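PDB 5VUG: uncharacterized protein Rv2277c from Mycobacterium tuberculosis, which has no established function but contains a glycerophosphodiester phosphodiesterase-type TIM barrel and probably hydrolyses phosphoric diesters. Local coordinates for residues 13-18 / 32-37; 21-24 / 28-31; 53-58 / 75-80; 111-116 / 139-144; 177-182 / 200-205. One frame throughout, in Å; residues are numbered along the deposited sequence.

Contact 1: 13-18 / 32-37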
# COMPACT_ATOMS: atom_id res chain seq x y z
N ILE A 13 11.78 -8.83 -25.63
CA ILE A 13 12.11 -9.94 -24.73
C ILE A 13 13.49 -9.69 -24.16
O ILE A 13 14.49 -9.69 -24.90
CB ILE A 13 12.05 -11.29 -25.46
CG1 ILE A 13 10.68 -11.50 -26.12
CG2 ILE A 13 12.40 -12.42 -24.48
CD1 ILE A 13 9.52 -11.45 -25.16
N VAL A 14 13.58 -9.51 -22.84
CA VAL A 14 14.85 -9.20 -22.17
C VAL A 14 15.23 -10.39 -21.30
O VAL A 14 14.45 -10.81 -20.43
CB VAL A 14 14.77 -7.90 -21.36
CG1 VAL A 14 16.10 -7.61 -20.66
CG2 VAL A 14 14.38 -6.72 -22.25
N ALA A 15 16.43 -10.93 -21.51
CA ALA A 15 16.87 -12.13 -20.78
C ALA A 15 17.33 -11.75 -19.38
O ALA A 15 18.37 -11.10 -19.21
CB ALA A 15 17.99 -12.84 -21.54
N HIS A 16 16.59 -12.21 -18.36
CA HIS A 16 16.88 -11.85 -16.98
C HIS A 16 18.11 -12.61 -16.48
O HIS A 16 18.09 -13.84 -16.38
CB HIS A 16 15.68 -12.21 -16.11
CG HIS A 16 15.82 -11.78 -14.69
ND1 HIS A 16 15.39 -12.56 -13.63
CD2 HIS A 16 16.32 -10.65 -14.14
CE1 HIS A 16 15.64 -11.93 -12.49
NE2 HIS A 16 16.20 -10.77 -12.77
N ARG A 17 19.16 -11.87 -16.10
CA ARG A 17 20.45 -12.47 -15.72
C ARG A 17 20.97 -13.38 -16.83
O ARG A 17 21.55 -14.44 -16.57
CB ARG A 17 20.40 -13.21 -14.38
CG ARG A 17 19.62 -12.51 -13.28
CD ARG A 17 19.58 -13.42 -12.07
NE ARG A 17 18.62 -12.97 -11.07
CZ ARG A 17 18.02 -13.77 -10.21
NH1 ARG A 17 17.15 -13.27 -9.34
NH2 ARG A 17 18.27 -15.08 -10.23
N ALA A 18 20.73 -12.97 -18.08
CA ALA A 18 21.09 -13.72 -19.28
C ALA A 18 20.27 -14.99 -19.44
O ALA A 18 20.64 -15.86 -20.25
CB ALA A 18 22.60 -14.00 -19.39
N THR A 32 25.37 -16.10 -24.76
CA THR A 32 25.41 -16.54 -26.15
C THR A 32 24.14 -17.29 -26.53
O THR A 32 23.58 -17.10 -27.62
CB THR A 32 26.64 -17.44 -26.37
OG1 THR A 32 27.83 -16.69 -26.12
CG2 THR A 32 26.68 -17.98 -27.79
N ASN A 33 23.67 -18.15 -25.62
CA ASN A 33 22.45 -18.90 -25.90
C ASN A 33 21.23 -17.99 -25.94
O ASN A 33 20.32 -18.22 -26.74
CB ASN A 33 22.29 -20.03 -24.89
CG ASN A 33 23.08 -21.26 -25.28
OD1 ASN A 33 24.16 -21.52 -24.73
ND2 ASN A 33 22.56 -22.02 -26.21
N ALA A 34 21.21 -16.94 -25.10
CA ALA A 34 20.09 -16.01 -25.10
C ALA A 34 20.02 -15.24 -26.42
O ALA A 34 18.93 -15.09 -26.99
CB ALA A 34 20.20 -15.05 -23.91
N VAL A 35 21.16 -14.76 -26.92
CA VAL A 35 21.19 -14.14 -28.25
C VAL A 35 20.63 -15.10 -29.29
O VAL A 35 19.80 -14.72 -30.12
CB VAL A 35 22.62 -13.68 -28.61
CG1 VAL A 35 22.66 -13.10 -30.02
CG2 VAL A 35 23.14 -12.65 -27.60
N ALA A 36 21.09 -16.36 -29.26
CA ALA A 36 20.64 -17.34 -30.24
C ALA A 36 19.14 -17.62 -30.14
O ALA A 36 18.52 -18.00 -31.14
CB ALA A 36 21.43 -18.64 -30.05
N ALA A 37 18.56 -17.42 -28.95
CA ALA A 37 17.12 -17.58 -28.75
C ALA A 37 16.32 -16.35 -29.15
O ALA A 37 15.10 -16.33 -28.95
CB ALA A 37 16.81 -17.95 -27.29
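In the beta-alpha-beta unit formed by strand 12-16, helix 28-36 and strand 41-48 of the TIM barrel, Ala-15 and Ala-18 meet Ala-34. The methyl group of Ala-34 points at the strand. Its CB lies 3.9 Å from CB of Ala-15, a contact between two methyl groups, and 3.8 Å from the carbonyl oxygen, O, of Ala-18. Both partners belong to one type II beta turn, closed by the bond from Ala-18 N to Ala-15 O at 3.2 Å. The turn thus brings its first and last residues to the same helix methyl, and CA of Ala-18 comes 6.3 Å from CA of Ala-34. His-16 and Arg-17, in the middle of the turn, do not touch 32-37; CG of Arg-17 sits 3.8 Å above the plane of the His-16 ring, over its centre. His-16 ND1 is hydrogen-bonded to Asp-271, while its NE2 binds a glycerol, probably from the crystallisation liquor. Met-42 of the neighbouring strand also packs on Ala-34. With no hydrogen bond between 13-18 and 32-37 and only 80 Å² buried, the attachment rests on one methyl-methyl and one methyl-to-carbonyl-oxygen contact, consistent with alanines allowing a close approach.

Contact 2: 21-24 / 28-31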
# COMPACT_ATOMS: atom_id res chain seq x y z
N ARG A 21 16.86 -19.42 -16.08
CA ARG A 21 16.23 -20.74 -16.10
C ARG A 21 16.92 -21.69 -17.08
O ARG A 21 16.99 -22.90 -16.83
CB ARG A 21 14.75 -20.59 -16.44
CG ARG A 21 14.01 -21.89 -16.63
CD ARG A 21 13.94 -22.71 -15.36
NE ARG A 21 12.74 -23.54 -15.32
CZ ARG A 21 12.55 -24.64 -16.04
NH1 ARG A 21 13.50 -25.07 -16.88
NH2 ARG A 21 11.42 -25.32 -15.94
N ASP A 22 17.43 -21.16 -18.19
CA ASP A 22 17.92 -21.99 -19.28
C ASP A 22 19.38 -22.44 -19.11
O ASP A 22 19.72 -23.56 -19.49
CB ASP A 22 17.79 -21.24 -20.61
CG ASP A 22 16.35 -20.96 -20.99
OD1 ASP A 22 15.43 -21.60 -20.44
OD2 ASP A 22 16.14 -20.10 -21.87
N PHE A 23 20.23 -21.56 -18.60
CA PHE A 23 21.67 -21.80 -18.48
C PHE A 23 22.16 -21.04 -17.27
O PHE A 23 21.46 -20.14 -16.78
CB PHE A 23 22.42 -21.32 -19.73
CG PHE A 23 22.09 -22.10 -20.97
CD1 PHE A 23 22.77 -23.27 -21.27
CD2 PHE A 23 21.08 -21.67 -21.82
CE1 PHE A 23 22.46 -23.99 -22.40
CE2 PHE A 23 20.75 -22.40 -22.95
CZ PHE A 23 21.44 -23.55 -23.25
N PRO A 24 23.36 -21.38 -16.74
CA PRO A 24 23.87 -20.67 -15.55
C PRO A 24 23.82 -19.16 -15.69
O PRO A 24 24.35 -18.60 -16.66
CB PRO A 24 25.31 -21.18 -15.44
CG PRO A 24 25.21 -22.60 -15.97
CD PRO A 24 24.24 -22.49 -17.13
N VAL A 28 28.87 -16.21 -19.89
CA VAL A 28 28.94 -16.05 -21.34
C VAL A 28 28.15 -17.14 -22.06
O VAL A 28 27.47 -16.88 -23.06
CB VAL A 28 30.40 -15.93 -21.82
CG1 VAL A 28 30.48 -16.01 -23.36
CG2 VAL A 28 31.01 -14.63 -21.30
N LEU A 29 28.20 -18.38 -21.54
CA LEU A 29 27.38 -19.44 -22.13
C LEU A 29 25.91 -19.03 -22.18
O LEU A 29 25.25 -19.16 -23.21
CB LEU A 29 27.56 -20.77 -21.38
CG LEU A 29 26.72 -21.94 -21.93
CD1 LEU A 29 27.16 -22.28 -23.34
CD2 LEU A 29 26.79 -23.18 -21.05
N ALA A 30 25.39 -18.50 -21.07
CA ALA A 30 24.00 -18.08 -21.05
C ALA A 30 23.74 -16.92 -22.01
O ALA A 30 22.74 -16.92 -22.73
CB ALA A 30 23.58 -17.69 -19.63
N ILE A 31 24.64 -15.92 -22.02
CA ILE A 31 24.48 -14.77 -22.92
C ILE A 31 24.42 -15.24 -24.36
O ILE A 31 23.54 -14.82 -25.13
CB ILE A 31 25.62 -13.76 -22.71
CG1 ILE A 31 25.52 -13.10 -21.33
CG2 ILE A 31 25.60 -12.69 -23.82
CD1 ILE A 31 26.79 -12.37 -20.90
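The carbonyl oxygen of Pro-24 is hydrogen-bonded to OG1 of Thr-27, the residue just before the helix, and O of Pro-24 is also pressed by CB of Ala-30 at 3.2 Å. Thr-27 OG1 is in turn hydrogen-bonded to Ala-30 N, so one hydroxyl ties the loop carbonyl to the first turn of helix 28-36. The approach to CB is close for a carbon-oxygen pair and marks tight packing, not a polar bond. Next to it the Phe-23 side chain lies against the helix, its CB 3.8 Å from CB of Ala-30. That proximity follows the backbone, since CA of Phe-23 is 5.1 Å from CA of Ala-30. Phe-23 turns CG to the position opposite its carbonyl carbon (chi1 -66°), which brings CD1 of Phe-23 to 4.0 Å from CD2 of Leu-29. The two side chains cross at about a right angle. Tyr-99 packs on both of them, while Asp-22 fixes the preceding part of the loop through hydrogen bonds to Ser-272 and to Leu-274 N. About 183 Å² is buried between 21-24 and 28-31, without a hydrogen bond joining them directly. This is the strand-to-helix connection of the first beta-alpha unit of a TIM barrel, folded back on the start of its own helix.

Contact 3: 53-58 / 75-80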
# COMPACT_ATOMS: atom_id res chain seq x y z
N VAL A 53 37.76 -4.53 -11.39
CA VAL A 53 37.25 -4.98 -12.68
C VAL A 53 35.79 -5.39 -12.50
O VAL A 53 35.50 -6.31 -11.71
CB VAL A 53 38.08 -6.13 -13.26
CG1 VAL A 53 37.49 -6.57 -14.60
CG2 VAL A 53 39.53 -5.72 -13.40
N PRO A 54 34.85 -4.76 -13.19
CA PRO A 54 33.45 -5.22 -13.11
C PRO A 54 33.33 -6.64 -13.66
O PRO A 54 33.90 -6.97 -14.71
CB PRO A 54 32.69 -4.21 -13.98
CG PRO A 54 33.56 -2.97 -13.94
CD PRO A 54 34.98 -3.50 -13.94
N VAL A 55 32.59 -7.47 -12.93
CA VAL A 55 32.29 -8.86 -13.30
C VAL A 55 30.79 -9.07 -13.16
O VAL A 55 30.08 -8.26 -12.55
CB VAL A 55 33.08 -9.89 -12.44
CG1 VAL A 55 34.59 -9.70 -12.60
CG2 VAL A 55 32.68 -9.80 -10.96
N LEU A 56 30.29 -10.16 -13.73
CA LEU A 56 28.87 -10.49 -13.64
C LEU A 56 28.65 -11.47 -12.50
O LEU A 56 29.21 -12.57 -12.51
CB LEU A 56 28.33 -11.09 -14.94
CG LEU A 56 28.48 -10.26 -16.22
CD1 LEU A 56 27.60 -10.87 -17.31
CD2 LEU A 56 28.11 -8.78 -15.97
N TYR A 57 27.85 -11.06 -11.51
CA TYR A 57 27.52 -11.92 -10.38
C TYR A 57 26.38 -11.27 -9.61
O TYR A 57 26.43 -10.06 -9.34
CB TYR A 57 28.73 -12.19 -9.46
CG TYR A 57 28.44 -13.33 -8.52
CD1 TYR A 57 28.35 -14.64 -8.99
CD2 TYR A 57 28.21 -13.10 -7.17
CE1 TYR A 57 28.07 -15.69 -8.14
CE2 TYR A 57 27.91 -14.16 -6.31
CZ TYR A 57 27.83 -15.45 -6.82
OH TYR A 57 27.52 -16.52 -6.02
N ARG A 58 25.34 -12.03 -9.30
CA ARG A 58 24.15 -11.48 -8.64
C ARG A 58 24.14 -11.64 -7.11
O ARG A 58 23.87 -10.67 -6.40
CB ARG A 58 22.87 -12.03 -9.29
CG ARG A 58 21.57 -11.63 -8.62
CD ARG A 58 21.01 -12.70 -7.70
NE ARG A 58 20.92 -14.04 -8.29
CZ ARG A 58 20.57 -15.11 -7.58
NH1 ARG A 58 20.27 -14.96 -6.29
NH2 ARG A 58 20.51 -16.31 -8.13
N LYS A 75 37.95 -10.86 -3.77
CA LYS A 75 38.81 -11.59 -4.69
C LYS A 75 39.20 -10.70 -5.86
O LYS A 75 38.45 -9.82 -6.27
CB LYS A 75 38.11 -12.85 -5.24
CG LYS A 75 37.68 -13.85 -4.15
CD LYS A 75 37.38 -15.22 -4.76
CE LYS A 75 36.87 -16.21 -3.71
NZ LYS A 75 37.83 -16.46 -2.59
N THR A 76 40.40 -10.94 -6.39
CA THR A 76 40.83 -10.29 -7.62
C THR A 76 40.09 -10.89 -8.80
O THR A 76 39.50 -11.97 -8.72
CB THR A 76 42.32 -10.55 -7.83
OG1 THR A 76 42.52 -11.95 -8.03
CG2 THR A 76 43.12 -10.10 -6.62
N VAL A 77 40.12 -10.17 -9.93
CA VAL A 77 39.45 -10.69 -11.12
C VAL A 77 40.07 -12.01 -11.56
O VAL A 77 39.37 -12.92 -12.02
CB VAL A 77 39.43 -9.63 -12.25
CG1 VAL A 77 40.83 -9.35 -12.76
CG2 VAL A 77 38.52 -10.09 -13.39
N GLN A 78 41.39 -12.15 -11.42
CA GLN A 78 42.03 -13.41 -11.79
C GLN A 78 41.49 -14.56 -10.95
O GLN A 78 41.21 -15.65 -11.48
CB GLN A 78 43.55 -13.29 -11.65
CG GLN A 78 44.30 -14.54 -12.10
CD GLN A 78 45.81 -14.35 -12.12
OE1 GLN A 78 46.30 -13.22 -12.13
NE2 GLN A 78 46.55 -15.45 -12.14
N GLN A 79 41.27 -14.32 -9.66
CA GLN A 79 40.68 -15.34 -8.79
C GLN A 79 39.23 -15.63 -9.15
O GLN A 79 38.81 -16.79 -9.16
CB GLN A 79 40.80 -14.91 -7.33
CG GLN A 79 42.24 -14.87 -6.86
CD GLN A 79 42.41 -14.19 -5.52
OE1 GLN A 79 41.60 -13.36 -5.12
NE2 GLN A 79 43.48 -14.54 -4.82
N LEU A 80 38.45 -14.58 -9.44
CA LEU A 80 37.04 -14.76 -9.76
C LEU A 80 36.86 -15.56 -11.04
O LEU A 80 35.96 -16.40 -11.14
CB LEU A 80 36.35 -13.40 -9.90
CG LEU A 80 36.22 -12.62 -8.59
CD1 LEU A 80 36.01 -11.14 -8.85
CD2 LEU A 80 35.08 -13.19 -7.78
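The flat carboxamide of Gln-79 belongs to the helix start that sets Val-77 against Val-53. Thr-76 N donates to its OE1 over 3.0 Å, tilted 34° from the carbonyl plane. Gln-79 N donates to OG1 of Thr-76 at 3.1 Å, with an N-H...O angle of 160°. These reciprocal bonds form a capping box with Thr-76 as N-cap, and they fix the first helical turn, which carries Val-77. The contact itself is aliphatic. Val-77 holds CG1 between its backbone N and carbonyl carbon (chi1 67°), which leaves CG2 anti to the N and able to touch both Val-53 and Val-55. CG2 of Val-77 lies 3.9 Å from CG1 of Val-53 and 4.0 Å from CG1 of Val-55, while CG1 of Val-77 is 3.9 Å from CG2 of Val-53. Val-55 spends its other branch on the next helical turn, CG2 standing 4.2 Å from CD1 of Leu-80, with the side chains roughly perpendicular. Val-77 N is hydrogen-bonded to Asp-51 OD1. The arrangement is a short capped helix packed on strand 54-56 and the residue leading into it; that strand pairs antiparallel with barrel strand 41-48. It is consistent with this family's insertion after the second strand of its TIM barrel.

Contact 4: 111-116 / 139-144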
# COMPACT_ATOMS: atom_id res chain seq x y z
N GLN A 111 33.94 -8.85 -21.11
CA GLN A 111 33.70 -10.07 -21.89
C GLN A 111 32.23 -10.20 -22.25
O GLN A 111 31.90 -10.61 -23.37
CB GLN A 111 34.13 -11.30 -21.09
CG GLN A 111 35.62 -11.59 -21.07
CD GLN A 111 36.00 -12.68 -20.09
OE1 GLN A 111 35.49 -12.74 -18.97
NE2 GLN A 111 36.90 -13.56 -20.51
N ALA A 112 31.34 -9.92 -21.30
CA ALA A 112 29.91 -10.01 -21.55
C ALA A 112 29.48 -9.06 -22.66
O ALA A 112 28.69 -9.44 -23.54
CB ALA A 112 29.15 -9.68 -20.27
N ILE A 113 29.97 -7.82 -22.63
CA ILE A 113 29.66 -6.85 -23.68
C ILE A 113 30.09 -7.40 -25.04
O ILE A 113 29.33 -7.34 -26.01
CB ILE A 113 30.33 -5.50 -23.37
CG1 ILE A 113 29.67 -4.86 -22.15
CG2 ILE A 113 30.27 -4.56 -24.58
CD1 ILE A 113 30.45 -3.73 -21.56
N GLY A 114 31.30 -7.97 -25.10
CA GLY A 114 31.80 -8.53 -26.35
C GLY A 114 31.02 -9.73 -26.85
O GLY A 114 31.07 -10.04 -28.05
N ALA A 115 30.31 -10.43 -25.95
CA ALA A 115 29.51 -11.58 -26.32
C ALA A 115 28.12 -11.19 -26.80
O ALA A 115 27.30 -12.08 -27.05
CB ALA A 115 29.38 -12.56 -25.14
N THR A 116 27.84 -9.90 -26.92
CA THR A 116 26.54 -9.47 -27.39
C THR A 116 26.70 -8.70 -28.70
O THR A 116 27.73 -8.06 -28.93
CB THR A 116 25.80 -8.59 -26.37
OG1 THR A 116 26.57 -7.42 -26.09
CG2 THR A 116 25.54 -9.36 -25.09
N ALA A 139 31.37 2.68 -15.34
CA ALA A 139 31.45 3.79 -16.29
C ALA A 139 32.70 3.70 -17.15
O ALA A 139 32.64 3.93 -18.36
CB ALA A 139 31.39 5.13 -15.54
N GLN A 140 33.84 3.35 -16.54
CA GLN A 140 35.08 3.29 -17.30
C GLN A 140 35.04 2.19 -18.36
O GLN A 140 35.50 2.41 -19.49
CB GLN A 140 36.26 3.11 -16.35
CG GLN A 140 36.55 4.37 -15.54
CD GLN A 140 37.61 4.14 -14.49
OE1 GLN A 140 38.73 3.74 -14.80
NE2 GLN A 140 37.25 4.38 -13.23
N VAL A 141 34.51 1.01 -18.02
CA VAL A 141 34.36 -0.05 -19.02
C VAL A 141 33.43 0.41 -20.14
O VAL A 141 33.73 0.22 -21.32
CB VAL A 141 33.85 -1.35 -18.38
CG1 VAL A 141 33.46 -2.36 -19.48
CG2 VAL A 141 34.91 -1.96 -17.47
N LEU A 142 32.28 0.98 -19.78
CA LEU A 142 31.33 1.39 -20.81
C LEU A 142 31.94 2.45 -21.73
O LEU A 142 31.68 2.44 -22.94
CB LEU A 142 30.05 1.90 -20.18
CG LEU A 142 29.24 0.80 -19.49
CD1 LEU A 142 28.02 1.40 -18.81
CD2 LEU A 142 28.82 -0.30 -20.48
N THR A 143 32.74 3.37 -21.17
CA THR A 143 33.39 4.40 -21.97
C THR A 143 34.41 3.79 -22.92
O THR A 143 34.42 4.10 -24.12
CB THR A 143 34.09 5.41 -21.05
OG1 THR A 143 33.12 6.15 -20.30
CG2 THR A 143 34.94 6.37 -21.87
N ARG A 144 35.29 2.95 -22.39
CA ARG A 144 36.39 2.41 -23.19
C ARG A 144 35.90 1.45 -24.26
O ARG A 144 36.47 1.41 -25.36
CB ARG A 144 37.42 1.76 -22.28
CG ARG A 144 38.69 1.35 -23.00
CD ARG A 144 39.77 0.95 -22.01
NE ARG A 144 39.20 0.25 -20.87
CZ ARG A 144 38.79 -1.01 -20.90
NH1 ARG A 144 38.88 -1.71 -22.03
NH2 ARG A 144 38.27 -1.58 -19.81
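Ile-113 keeps CG1 trans to the carbonyl carbon (chi1 -68°) and continues extended (chi2 165°), which sends CD1 away from its own helix and up to Val-141 and Leu-142. That one methyl is shared by both partners: CD1 of Ile-113 lies 3.9 Å from CG1 of Val-141 and likewise 3.9 Å from CD2 of Leu-142. Val-141 and Ile-113 slide past each other in opposite directions, whereas Leu-142 crosses Ile-113 at about a right angle. The backbones stay well apart, 8.9 Å between CA of Ile-113 and CA of Leu-142, so the side chains span the gap. No hydrogen bond links 111-116 to 139-144, but a salt bridge from Arg-144 to Glu-110 joins the same two helices. At the end of helix 109-114 the carbonyl of Ile-113 is held by OG1 of Thr-116 at 2.8 Å and by N of Thr-116 at 3.1 Å, both from the same face of its plane. Arg-150 also bonds OG1 of Thr-116 and weakly reaches the same carbonyl. Leu-122 and Leu-124 of strand 121-125 complete the apolar layer beneath Ile-113 and Leu-142. Two helices packed together over the strand that links them in sequence are the outer layer of an alpha/beta barrel.

Contact 5: 177-182 / 200-205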
# COMPACT_ATOMS: atom_id res chain seq x y z
N ASP A 177 12.53 4.16 -6.37
CA ASP A 177 11.67 4.95 -5.48
C ASP A 177 10.65 5.76 -6.27
O ASP A 177 9.47 5.83 -5.90
CB ASP A 177 12.50 5.90 -4.61
CG ASP A 177 13.28 5.19 -3.51
OD1 ASP A 177 12.95 4.03 -3.19
OD2 ASP A 177 14.20 5.82 -2.95
N VAL A 178 11.09 6.40 -7.36
CA VAL A 178 10.19 7.26 -8.13
C VAL A 178 9.18 6.42 -8.91
O VAL A 178 7.98 6.71 -8.93
CB VAL A 178 10.99 8.21 -9.03
CG1 VAL A 178 10.06 8.97 -9.97
CG2 VAL A 178 11.81 9.18 -8.18
N THR A 179 9.67 5.37 -9.59
CA THR A 179 8.77 4.48 -10.32
C THR A 179 7.69 3.92 -9.40
O THR A 179 6.49 3.94 -9.74
CB THR A 179 9.58 3.33 -10.93
OG1 THR A 179 10.47 3.85 -11.93
CG2 THR A 179 8.65 2.29 -11.57
N ARG A 180 8.09 3.43 -8.22
CA ARG A 180 7.13 2.85 -7.28
C ARG A 180 6.11 3.88 -6.81
O ARG A 180 4.92 3.57 -6.68
CB ARG A 180 7.86 2.24 -6.08
CG ARG A 180 6.95 1.45 -5.13
CD ARG A 180 7.70 0.89 -3.90
NE ARG A 180 8.42 1.97 -3.23
CZ ARG A 180 9.74 2.10 -3.21
NH1 ARG A 180 10.52 1.18 -3.78
NH2 ARG A 180 10.29 3.15 -2.61
N GLN A 181 6.57 5.10 -6.52
CA GLN A 181 5.66 6.16 -6.10
C GLN A 181 4.62 6.46 -7.17
O GLN A 181 3.42 6.58 -6.87
CB GLN A 181 6.46 7.42 -5.79
CG GLN A 181 5.61 8.55 -5.27
CD GLN A 181 5.16 8.30 -3.85
OE1 GLN A 181 5.98 8.20 -2.94
NE2 GLN A 181 3.85 8.18 -3.66
N ARG A 182 5.05 6.57 -8.43
CA ARG A 182 4.12 6.88 -9.50
C ARG A 182 3.12 5.74 -9.69
O ARG A 182 1.92 5.99 -9.87
CB ARG A 182 4.86 7.18 -10.80
CG ARG A 182 4.00 7.95 -11.79
CD ARG A 182 4.70 8.25 -13.12
NE ARG A 182 5.87 9.12 -12.99
CZ ARG A 182 7.13 8.68 -13.03
NH1 ARG A 182 7.38 7.38 -13.18
NH2 ARG A 182 8.13 9.54 -12.92
N LYS A 200 13.25 8.18 -19.95
CA LYS A 200 13.86 7.20 -19.05
C LYS A 200 13.18 5.85 -19.14
O LYS A 200 11.97 5.75 -19.39
CB LYS A 200 13.76 7.68 -17.60
CG LYS A 200 14.53 8.93 -17.31
CD LYS A 200 15.73 8.60 -16.50
CE LYS A 200 16.59 9.80 -16.24
NZ LYS A 200 18.00 9.37 -16.06
N TRP A 201 13.96 4.79 -18.92
CA TRP A 201 13.42 3.47 -18.64
C TRP A 201 12.93 3.40 -17.20
O TRP A 201 13.55 3.95 -16.28
CB TRP A 201 14.49 2.40 -18.83
CG TRP A 201 14.62 1.89 -20.22
CD1 TRP A 201 15.53 2.28 -21.15
CD2 TRP A 201 13.79 0.90 -20.86
NE1 TRP A 201 15.33 1.60 -22.33
CE2 TRP A 201 14.27 0.74 -22.18
CE3 TRP A 201 12.70 0.13 -20.44
CZ2 TRP A 201 13.70 -0.15 -23.08
CZ3 TRP A 201 12.12 -0.76 -21.35
CH2 TRP A 201 12.62 -0.89 -22.65
N ALA A 202 11.81 2.70 -17.00
CA ALA A 202 11.33 2.35 -15.67
C ALA A 202 10.87 0.90 -15.71
O ALA A 202 10.47 0.41 -16.77
CB ALA A 202 10.14 3.23 -15.26
N GLY A 203 10.94 0.22 -14.57
CA GLY A 203 10.51 -1.16 -14.50
C GLY A 203 9.93 -1.52 -13.15
O GLY A 203 10.21 -0.88 -12.14
N PHE A 204 9.08 -2.55 -13.15
CA PHE A 204 8.52 -3.06 -11.90
C PHE A 204 7.88 -4.40 -12.20
O PHE A 204 7.45 -4.64 -13.32
CB PHE A 204 7.47 -2.11 -11.31
CG PHE A 204 7.41 -2.14 -9.81
CD1 PHE A 204 8.35 -1.46 -9.05
CD2 PHE A 204 6.41 -2.84 -9.16
CE1 PHE A 204 8.30 -1.48 -7.67
CE2 PHE A 204 6.35 -2.87 -7.76
CZ PHE A 204 7.30 -2.19 -7.02
N GLU A 205 7.82 -5.25 -11.17
CA GLU A 205 7.16 -6.55 -11.26
C GLU A 205 5.69 -6.41 -11.65
O GLU A 205 5.01 -5.46 -11.27
CB GLU A 205 7.21 -7.27 -9.91
CG GLU A 205 8.54 -7.93 -9.56
CD GLU A 205 9.64 -6.98 -9.12
OE1 GLU A 205 9.40 -5.76 -9.00
OE2 GLU A 205 10.77 -7.46 -8.90
O HOH W 1 12.59 2.26 -12.53
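Packing comes first: helix 176-189 of the TIM barrel lies on strand 201-205 through Thr-179 and Arg-180, which meet Ala-202, Gly-203 and Phe-204. The axes of the segments 177-182 and 201-205 approach to 8.4 Å and cross at -65°. Thr-179 sets its two branches on neighbouring residues of the strand, OG1 at 3.4 Å from CB of Ala-202 and CG2 at 3.6 Å from O of Gly-203. CB and CG of Arg-180 come up to the CE1-CZ side of Phe-204, CB 4.1 Å from CE1. CG lies anti to the backbone N, beside the ring, and the bend at chi3 (53°) turns the guanidinium off toward Asp-177, its plane 64° from that of the ring.

Charge pairing and hydrogen bonds hold that end. NH2 of Arg-180 forms a salt bridge with OD1 of Asp-177 at 2.9 Å, approaching from above the carboxylate plane. Across the dimer interface NH1 pairs with Glu-214 and NE is hydrogen-bonded to Ser-223, both of the second subunit, so the residue that packs against Phe-204 also joins two chains.

No direct hydrogen bond joins 177-182 to 200-205, though Glu-205 OE1 forms a salt bridge with Arg-176 NH2, just before the first segment. OG1 of Thr-179 bonds Glu-174. A water bridges the segments: it donates to OG1 of Thr-179 at 2.7 Å and accepts a weak bond from the backbone N of Gly-203 at 3.3 Å.

How the contacts relate
Along the chain the contacts open in numerical order, with contact 2 lying between the two segments of contact 1; the others follow in series. Contacts 1 and 2, with centres 8 Å apart, share helix 28-36, and Ala-18 of the first packs on Ala-30 of the second. Ile-31 of that helix packs on Leu-56 of contact 3 and on Ala-112 and Thr-116 of contact 4, while Leu-56 packs on Ala-112. Contacts 1 to 4 are thus joined by side-chain packing on one flank of the fold. Contact 5 stands apart, its centre 23 Å from that of contact 1 and 29 Å from that of contact 3, across the chain's centre from both. Contacts 1, 3 and 5 reach the same sheet, and contact 5 alone touches the second subunit.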